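Local structure of leukotriene A-4 hydrolase (Saccharomyces cerevisiae, 2XQ0) at residues R10-E16 and D427-D433; I202-L206 and T313-W317. The protein cleaves amino acids from the N-terminal end of di- and tripeptides as a zinc-dependent M1 aminopeptidase and, more weakly, hydrolyses epoxides such as leukotriene A4. All coordinates share one frame; numbering follows the deposited sequence.

Contact 1: residues R10-E16 and D427-D433; sequences RPSRSPE and DTFQFLD
Arg10 lies across the face of Phe429, its CA 3.8 Å from the ring centroid and only 8° off the normal, a CH-pi contact. CG stands anti to the backbone N (chi1 167°) and the chain bends at chi3, which carries the guanidinium past the ring to Asp433. There the two flat groups meet edge on, 12° from coplanar, in a salt bridge with Arg10 NH2 2.5 Å from Asp433 OD1, although each of its hydrogen bonds is bent and weak. Pro11 CD touches the same ring obliquely, 3.6 Å from Phe429 CE2. Asp427, the N-cap of helix 428-438, divides its carboxylate: OD1 accepts from Gln430 N, while Asp427 N donates to Gln430 OE1, completing a capping box. Asp427 OD2 takes Ser14 OG (2.8 Å) on its syn lone pair and Glu16 N (3.0 Å) on the anti side, somewhat out of the carboxylate plane. Ser14 OG and Glu16 N would probably lose their shared acceptor, and the helix its cap, were an alanine to stand here. The loop after helix 4-9 is thus fastened to the start of helix 428-438, whose Phe429 also packs on Ile6 of helix 4-9 and Tyr456 of helix 451-456.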
ATOM      1  N   ARG A  10       8.334  24.533 -11.636  1.00 37.60           N
ATOM      2  CA  ARG A  10       7.639  23.754 -12.642  1.00 41.93           C
ATOM      3  C   ARG A  10       8.487  23.575 -13.888  1.00 33.98           C
ATOM      4  O   ARG A  10       9.165  24.498 -14.311  1.00 32.83           O
ATOM      5  CB  ARG A  10       6.341  24.467 -13.002  1.00 52.97           C
ATOM      6  CG  ARG A  10       5.696  23.924 -14.234  1.00 61.26           C
ATOM      7  CD  ARG A  10       4.937  25.005 -14.930  1.00 59.60           C
ATOM      8  NE  ARG A  10       3.757  25.405 -14.183  1.00 55.25           N
ATOM      9  CZ  ARG A  10       2.613  24.737 -14.205  1.00 49.22           C
ATOM     10  NH1 ARG A  10       2.499  23.624 -14.915  1.00 48.90           N
ATOM     11  NH2 ARG A  10       1.583  25.180 -13.509  1.00 47.22           N
ATOM     12  N   PRO A  11       8.457  22.383 -14.487  1.00 36.82           N
ATOM     13  CA  PRO A  11       9.202  22.196 -15.733  1.00 26.91           C
ATOM     14  C   PRO A  11       8.517  22.915 -16.893  1.00 33.70           C
ATOM     15  O   PRO A  11       7.331  23.251 -16.810  1.00 33.06           O
ATOM     16  CB  PRO A  11       9.143  20.677 -15.943  1.00 33.08           C
ATOM     17  CG  PRO A  11       7.927  20.246 -15.217  1.00 37.27           C
ATOM     18  CD  PRO A  11       7.820  21.140 -14.025  1.00 31.59           C
ATOM     19  N   SER A  12       9.254  23.135 -17.976  1.00 34.92           N
ATOM     20  CA  SER A  12       8.730  23.870 -19.121  1.00 34.93           C
ATOM     21  C   SER A  12       7.594  23.078 -19.769  1.00 39.28           C
ATOM     22  O   SER A  12       6.723  23.637 -20.453  1.00 41.80           O
ATOM     23  CB  SER A  12       9.845  24.106 -20.135  1.00 32.98           C
ATOM     24  OG  SER A  12      10.467  22.876 -20.462  1.00 35.80           O
ATOM     25  N   ARG A  13       7.610  21.769 -19.549  1.00 36.43           N
ATOM     26  CA  ARG A  13       6.567  20.896 -20.074  1.00 36.87           C
ATOM     27  C   ARG A  13       6.111  19.843 -19.056  1.00 34.72           C
ATOM     28  O   ARG A  13       6.927  19.221 -18.371  1.00 37.63           O
ATOM     29  CB  ARG A  13       7.051  20.237 -21.362  1.00 39.49           C
ATOM     30  CG  ARG A  13       6.028  19.374 -22.032  1.00 48.95           C
ATOM     31  CD  ARG A  13       6.521  18.945 -23.398  1.00 50.40           C
ATOM     32  NE  ARG A  13       6.289  19.987 -24.387  1.00 45.24           N
ATOM     33  CZ  ARG A  13       6.363  19.793 -25.696  1.00 49.69           C
ATOM     34  NH1 ARG A  13       6.673  18.590 -26.169  1.00 52.03           N
ATOM     35  NH2 ARG A  13       6.126  20.794 -26.529  1.00 49.99           N
ATOM     36  N   SER A  14       4.795  19.664 -18.951  1.00 30.54           N
ATOM     37  CA  SER A  14       4.201  18.703 -18.026  1.00 28.67           C
ATOM     38  C   SER A  14       3.543  17.580 -18.833  1.00 31.29           C
ATOM     39  O   SER A  14       3.152  17.799 -19.969  1.00 35.00           O
ATOM     40  CB  SER A  14       3.171  19.406 -17.141  1.00 38.18           C
ATOM     41  OG  SER A  14       3.771  20.023 -16.011  1.00 33.84           O
ATOM     42  N   PRO A  15       3.437  16.358 -18.263  1.00 36.35           N
ATOM     43  CA  PRO A  15       3.892  15.907 -16.947  1.00 34.70           C
ATOM     44  C   PRO A  15       5.407  15.836 -16.848  1.00 29.44           C
ATOM     45  O   PRO A  15       6.087  15.520 -17.820  1.00 31.67           O
ATOM     46  CB  PRO A  15       3.322  14.483 -16.843  1.00 33.87           C
ATOM     47  CG  PRO A  15       2.268  14.402 -17.864  1.00 37.16           C
ATOM     48  CD  PRO A  15       2.705  15.298 -18.969  1.00 37.18           C
ATOM     49  N   GLU A  16       5.911  16.102 -15.652  1.00 24.92           N
ATOM     50  CA  GLU A  16       7.331  16.101 -15.368  1.00 26.97           C
ATOM     51  C   GLU A  16       7.943  14.748 -15.694  1.00 32.58           C
ATOM     52  O   GLU A  16       7.346  13.697 -15.429  1.00 32.35           O
ATOM     53  CB  GLU A  16       7.535  16.406 -13.889  1.00 29.88           C
ATOM     54  CG  GLU A  16       8.979  16.436 -13.449  1.00 38.56           C
ATOM     55  CD  GLU A  16       9.107  16.796 -11.984  1.00 43.81           C
ATOM     56  OE1 GLU A  16       9.424  17.967 -11.690  1.00 56.53           O
ATOM     57  OE2 GLU A  16       8.886  15.913 -11.131  1.00 37.00           O
ATOM     58  N   ASP A 427       1.341  15.608 -12.813  1.00 25.39           N
ATOM     59  CA  ASP A 427       2.240  16.044 -11.757  1.00 25.59           C
ATOM     60  C   ASP A 427       1.539  17.048 -10.825  1.00 20.48           C
ATOM     61  O   ASP A 427       0.397  17.439 -11.050  1.00 18.20           O
ATOM     62  CB  ASP A 427       3.587  16.555 -12.326  1.00 25.09           C
ATOM     63  CG  ASP A 427       3.437  17.798 -13.187  1.00 30.39           C
ATOM     64  OD1 ASP A 427       2.511  18.577 -12.925  1.00 25.24           O
ATOM     65  OD2 ASP A 427       4.257  18.012 -14.117  1.00 34.36           O
ATOM     66  N   THR A 428       2.205  17.412  -9.744  1.00 19.89           N
ATOM     67  CA  THR A 428       1.629  18.302  -8.758  1.00 21.07           C
ATOM     68  C   THR A 428       1.259  19.648  -9.379  1.00 25.67           C
ATOM     69  O   THR A 428       0.276  20.275  -8.997  1.00 26.52           O
ATOM     70  CB  THR A 428       2.666  18.565  -7.679  1.00 27.61           C
ATOM     71  OG1 THR A 428       3.004  17.324  -7.052  1.00 29.43           O
ATOM     72  CG2 THR A 428       2.142  19.541  -6.655  1.00 32.48           C
ATOM     73  N   PHE A 429       2.066  20.093 -10.335  1.00 24.06           N
ATOM     74  CA  PHE A 429       1.866  21.408 -10.919  1.00 26.81           C
ATOM     75  C   PHE A 429       0.553  21.449 -11.676  1.00 18.54           C
ATOM     76  O   PHE A 429      -0.169  22.444 -11.615  1.00 27.38           O
ATOM     77  CB  PHE A 429       3.057  21.783 -11.806  1.00 30.91           C
ATOM     78  CG  PHE A 429       4.377  21.623 -11.114  1.00 29.67           C
ATOM     79  CD1 PHE A 429       4.753  22.511 -10.118  1.00 33.44           C
ATOM     80  CD2 PHE A 429       5.211  20.560 -11.412  1.00 28.32           C
ATOM     81  CE1 PHE A 429       5.947  22.356  -9.453  1.00 37.19           C
ATOM     82  CE2 PHE A 429       6.421  20.397 -10.751  1.00 29.72           C
ATOM     83  CZ  PHE A 429       6.788  21.297  -9.774  1.00 29.29           C
ATOM     84  N   GLN A 430       0.218  20.352 -12.354  1.00 24.72           N
ATOM     85  CA  GLN A 430      -1.052  20.272 -13.068  1.00 28.59           C
ATOM     86  C   GLN A 430      -2.219  20.210 -12.069  1.00 29.05           C
ATOM     87  O   GLN A 430      -3.303  20.747 -12.317  1.00 28.64           O
ATOM     88  CB  GLN A 430      -1.064  19.055 -13.997  1.00 27.60           C
ATOM     89  CG  GLN A 430       0.018  19.078 -15.088  1.00 23.37           C
ATOM     90  CD  GLN A 430       0.095  17.763 -15.824  1.00 26.01           C
ATOM     91  OE1 GLN A 430       0.745  16.825 -15.367  1.00 25.49           O
ATOM     92  NE2 GLN A 430      -0.594  17.672 -16.961  1.00 25.67           N
ATOM     93  N   PHE A 431      -1.996  19.547 -10.938  1.00 27.66           N
ATOM     94  CA  PHE A 431      -2.988  19.531  -9.866  1.00 27.02           C
ATOM     95  C   PHE A 431      -3.278  20.979  -9.463  1.00 26.88           C
ATOM     96  O   PHE A 431      -4.431  21.393  -9.414  1.00 26.17           O
ATOM     97  CB  PHE A 431      -2.489  18.717  -8.664  1.00 24.28           C
ATOM     98  CG  PHE A 431      -3.238  18.998  -7.372  1.00 27.68           C
ATOM     99  CD1 PHE A 431      -4.522  18.528  -7.184  1.00 27.07           C
ATOM    100  CD2 PHE A 431      -2.641  19.713  -6.349  1.00 34.27           C
ATOM    101  CE1 PHE A 431      -5.216  18.772  -5.994  1.00 33.19           C
ATOM    102  CE2 PHE A 431      -3.321  19.966  -5.160  1.00 32.49           C
ATOM    103  CZ  PHE A 431      -4.617  19.496  -4.986  1.00 34.88           C
ATOM    104  N   LEU A 432      -2.226  21.753  -9.208  1.00 22.75           N
ATOM    105  CA  LEU A 432      -2.396  23.145  -8.758  1.00 25.26           C
ATOM    106  C   LEU A 432      -3.084  24.040  -9.785  1.00 29.97           C
ATOM    107  O   LEU A 432      -3.955  24.811  -9.424  1.00 30.11           O
ATOM    108  CB  LEU A 432      -1.060  23.768  -8.340  1.00 32.35           C
ATOM    109  CG  LEU A 432      -0.390  23.057  -7.155  1.00 33.25           C
ATOM    110  CD1 LEU A 432       1.042  23.523  -6.980  1.00 41.01           C
ATOM    111  CD2 LEU A 432      -1.175  23.255  -5.877  1.00 42.73           C
ATOM    112  N   ASP A 433      -2.686  23.947 -11.055  1.00 30.72           N
ATOM    113  CA  ASP A 433      -3.382  24.668 -12.123  1.00 33.94           C
ATOM    114  C   ASP A 433      -4.880  24.382 -12.091  1.00 28.53           C
ATOM    115  O   ASP A 433      -5.692  25.274 -12.267  1.00 26.46           O
ATOM    116  CB  ASP A 433      -2.868  24.245 -13.501  1.00 33.94           C
ATOM    117  CG  ASP A 433      -1.405  24.535 -13.696  1.00 42.24           C
ATOM    118  OD1 ASP A 433      -0.879  25.408 -12.991  1.00 39.46           O
ATOM    119  OD2 ASP A 433      -0.784  23.896 -14.569  1.00 56.29           O
TER

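Contact 2: residues I202-L206 and T313-W317; sequences IPAYL and TNCSW
Tyr205 turns one ring face to the edge of Trp317 in a T-shaped (edge-to-face) pair. The ring of Tyr205 and the six-membered ring of Trp317 have centroids 5.2 Å apart and planes at 69°, and the closest approach is Trp317 CH2 to Tyr205 CD2 at 3.7 Å. CH2 sits over the rim of the phenol ring and not its centre, with CZ2 beside it, so the outer corner of the indole does the touching. The opposite face of Tyr205 is covered by Leu206 CG, which follows it in a short 3-10 turn closed by the bond from Leu206 N to Pro203 O. With CG of Tyr205 between its backbone N and carbonyl carbon (chi1 78°), the ring rises from this turn toward strand 312-314.

At the far end of the ring, Thr313 CG2 comes up to the edge and lies 3.7 Å from Tyr205 OH. This methyl stands anti to the backbone N of Thr313, and Pro203 CG approaches it more loosely, at 4.2 Å. The hydroxyl of Thr313 is engaged by Gly309 O and Lys164 NZ, whereas Tyr205 OH receives a weak hydrogen bond from Asn323 ND2.

The position of the tyrosine is consistent with a second-shell place in the active site: its side chain is about 4 Å from those of Glu147 and Met276, both substrate-binding residues, and about 9 Å from the zinc ion, nearest atoms in each case. Trp317 comes within about 6 Å of bound bestatin. Because no hydrogen bond spans the two segments and the hydroxyls find their partners outside them, the fit of this buried contact depends on the shapes of rings and methyl groups and not on directional bonds.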
ATOM      1  N   ILE A 202      -4.111   1.249 -18.010  1.00 24.32           N
ATOM      2  CA  ILE A 202      -3.434   1.223 -16.709  1.00 16.95           C
ATOM      3  C   ILE A 202      -1.898   1.255 -16.835  1.00 21.05           C
ATOM      4  O   ILE A 202      -1.354   0.858 -17.867  1.00 20.86           O
ATOM      5  CB  ILE A 202      -3.893   0.015 -15.840  1.00 18.91           C
ATOM      6  CG1 ILE A 202      -3.633  -1.348 -16.529  1.00 17.00           C
ATOM      7  CG2 ILE A 202      -5.386   0.152 -15.459  1.00 25.78           C
ATOM      8  CD1 ILE A 202      -3.658  -2.545 -15.545  1.00 20.49           C
ATOM      9  N   PRO A 203      -1.202   1.779 -15.804  1.00 18.91           N
ATOM     10  CA  PRO A 203       0.266   1.701 -15.727  1.00 16.86           C
ATOM     11  C   PRO A 203       0.703   0.259 -15.405  1.00 23.14           C
ATOM     12  O   PRO A 203      -0.065  -0.508 -14.814  1.00 20.92           O
ATOM     13  CB  PRO A 203       0.609   2.641 -14.564  1.00 22.08           C
ATOM     14  CG  PRO A 203      -0.599   2.641 -13.704  1.00 27.06           C
ATOM     15  CD  PRO A 203      -1.784   2.448 -14.624  1.00 23.55           C
ATOM     16  N   ALA A 204       1.920  -0.103 -15.790  1.00 20.43           N
ATOM     17  CA  ALA A 204       2.428  -1.456 -15.549  1.00 25.80           C
ATOM     18  C   ALA A 204       2.435  -1.834 -14.064  1.00 16.44           C
ATOM     19  O   ALA A 204       2.309  -3.012 -13.727  1.00 19.61           O
ATOM     20  CB  ALA A 204       3.841  -1.620 -16.141  1.00 22.69           C
ATOM     21  N   TYR A 205       2.608  -0.854 -13.181  1.00 18.07           N
ATOM     22  CA  TYR A 205       2.817  -1.186 -11.768  1.00 12.84           C
ATOM     23  C   TYR A 205       1.511  -1.727 -11.154  1.00 17.92           C
ATOM     24  O   TYR A 205       1.536  -2.325 -10.099  1.00 20.38           O
ATOM     25  CB  TYR A 205       3.368  -0.003 -10.970  1.00 21.71           C
ATOM     26  CG  TYR A 205       2.344   1.041 -10.590  1.00 23.62           C
ATOM     27  CD1 TYR A 205       1.489   0.845  -9.508  1.00 22.63           C
ATOM     28  CD2 TYR A 205       2.239   2.217 -11.299  1.00 23.60           C
ATOM     29  CE1 TYR A 205       0.567   1.797  -9.154  1.00 19.62           C
ATOM     30  CE2 TYR A 205       1.307   3.177 -10.960  1.00 24.43           C
ATOM     31  CZ  TYR A 205       0.477   2.962  -9.886  1.00 28.01           C
ATOM     32  OH  TYR A 205      -0.451   3.910  -9.544  1.00 26.50           O
ATOM     33  N   LEU A 206       0.386  -1.519 -11.845  1.00 13.27           N
ATOM     34  CA  LEU A 206      -0.925  -1.989 -11.381  1.00 13.48           C
ATOM     35  C   LEU A 206      -1.250  -3.414 -11.837  1.00 19.66           C
ATOM     36  O   LEU A 206      -2.245  -4.004 -11.408  1.00 18.36           O
ATOM     37  CB  LEU A 206      -2.033  -1.049 -11.847  1.00 16.39           C
ATOM     38  CG  LEU A 206      -2.051   0.295 -11.113  1.00 26.34           C
ATOM     39  CD1 LEU A 206      -3.145   1.185 -11.671  1.00 28.15           C
ATOM     40  CD2 LEU A 206      -2.273   0.056  -9.641  1.00 23.73           C
ATOM     41  N   THR A 313      -3.422   9.029 -12.316  1.00 16.45           N
ATOM     42  CA  THR A 313      -2.172   8.454 -11.824  1.00 22.69           C
ATOM     43  C   THR A 313      -1.047   9.474 -11.703  1.00 20.25           C
ATOM     44  O   THR A 313      -0.939  10.382 -12.513  1.00 20.74           O
ATOM     45  CB  THR A 313      -1.714   7.337 -12.780  1.00 23.52           C
ATOM     46  OG1 THR A 313      -2.815   6.459 -13.029  1.00 23.37           O
ATOM     47  CG2 THR A 313      -0.535   6.541 -12.182  1.00 18.10           C
ATOM     48  N   ASN A 314      -0.193   9.323 -10.695  1.00 19.27           N
ATOM     49  CA  ASN A 314       0.977  10.172 -10.607  1.00 15.28           C
ATOM     50  C   ASN A 314       1.918   9.890 -11.780  1.00 17.83           C
ATOM     51  O   ASN A 314       2.139   8.735 -12.164  1.00 18.62           O
ATOM     52  CB  ASN A 314       1.720   9.995  -9.269  1.00 19.55           C
ATOM     53  CG  ASN A 314       1.900   8.522  -8.873  1.00 33.40           C
ATOM     54  OD1 ASN A 314       1.879   7.635  -9.709  1.00 42.65           O
ATOM     55  ND2 ASN A 314       2.078   8.275  -7.586  1.00 34.96           N
ATOM     56  N   CYS A 315       2.483  10.947 -12.347  1.00 15.26           N
ATOM     57  CA  CYS A 315       3.313  10.783 -13.529  1.00 18.84           C
ATOM     58  C   CYS A 315       4.674  10.186 -13.212  1.00 23.62           C
ATOM     59  O   CYS A 315       5.307   9.585 -14.081  1.00 29.40           O
ATOM     60  CB  CYS A 315       3.480  12.125 -14.236  1.00 30.85           C
ATOM     61  SG  CYS A 315       4.444  13.287 -13.291  1.00 32.93           S
ATOM     62  N   SER A 316       5.129  10.362 -11.974  1.00 22.49           N
ATOM     63  CA  SER A 316       6.412   9.824 -11.543  1.00 20.58           C
ATOM     64  C   SER A 316       6.375   9.618 -10.049  1.00 20.93           C
ATOM     65  O   SER A 316       5.426  10.028  -9.383  1.00 22.08           O
ATOM     66  CB  SER A 316       7.549  10.784 -11.887  1.00 28.77           C
ATOM     67  OG  SER A 316       7.702  11.792 -10.905  1.00 25.24           O
ATOM     68  N   TRP A 317       7.424   9.017  -9.509  1.00 19.41           N
ATOM     69  CA  TRP A 317       7.456   8.726  -8.081  1.00 18.37           C
ATOM     70  C   TRP A 317       7.847   9.949  -7.238  1.00 24.28           C
ATOM     71  O   TRP A 317       7.803   9.900  -6.018  1.00 24.85           O
ATOM     72  CB  TRP A 317       8.314   7.489  -7.801  1.00 19.71           C
ATOM     73  CG  TRP A 317       7.824   6.330  -8.657  1.00 21.94           C
ATOM     74  CD1 TRP A 317       8.461   5.776  -9.731  1.00 25.04           C
ATOM     75  CD2 TRP A 317       6.556   5.659  -8.554  1.00 25.08           C
ATOM     76  NE1 TRP A 317       7.676   4.784 -10.291  1.00 25.31           N
ATOM     77  CE2 TRP A 317       6.502   4.697  -9.587  1.00 20.59           C
ATOM     78  CE3 TRP A 317       5.466   5.771  -7.680  1.00 26.70           C
ATOM     79  CZ2 TRP A 317       5.407   3.842  -9.761  1.00 19.07           C
ATOM     80  CZ3 TRP A 317       4.376   4.934  -7.861  1.00 22.12           C
ATOM     81  CH2 TRP A 317       4.355   3.980  -8.882  1.00 18.57           C
TER

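Overall arrangement
From the N terminus, the chain leaves helix 4-9 through residues 10-16, builds the large N-terminal sheet and reaches 202-206. It then passes through the zinc-binding helix 297-311 to 313-317, where contact 2 closes a loop of 106 residues. Only at 427-433 does contact 1 close, so contact 2 is nested inside its 410-residue loop. Contact 2 joins the N-terminal domain to the catalytic domain; contact 1 ties the N-terminal extremity to that same catalytic domain. Their centres lie 16 Å apart, yet they touch through Cys315, whose SG is 3.5 Å from Asp427 CB, and parallel strands 312-314 and 424-426 run into their second segments.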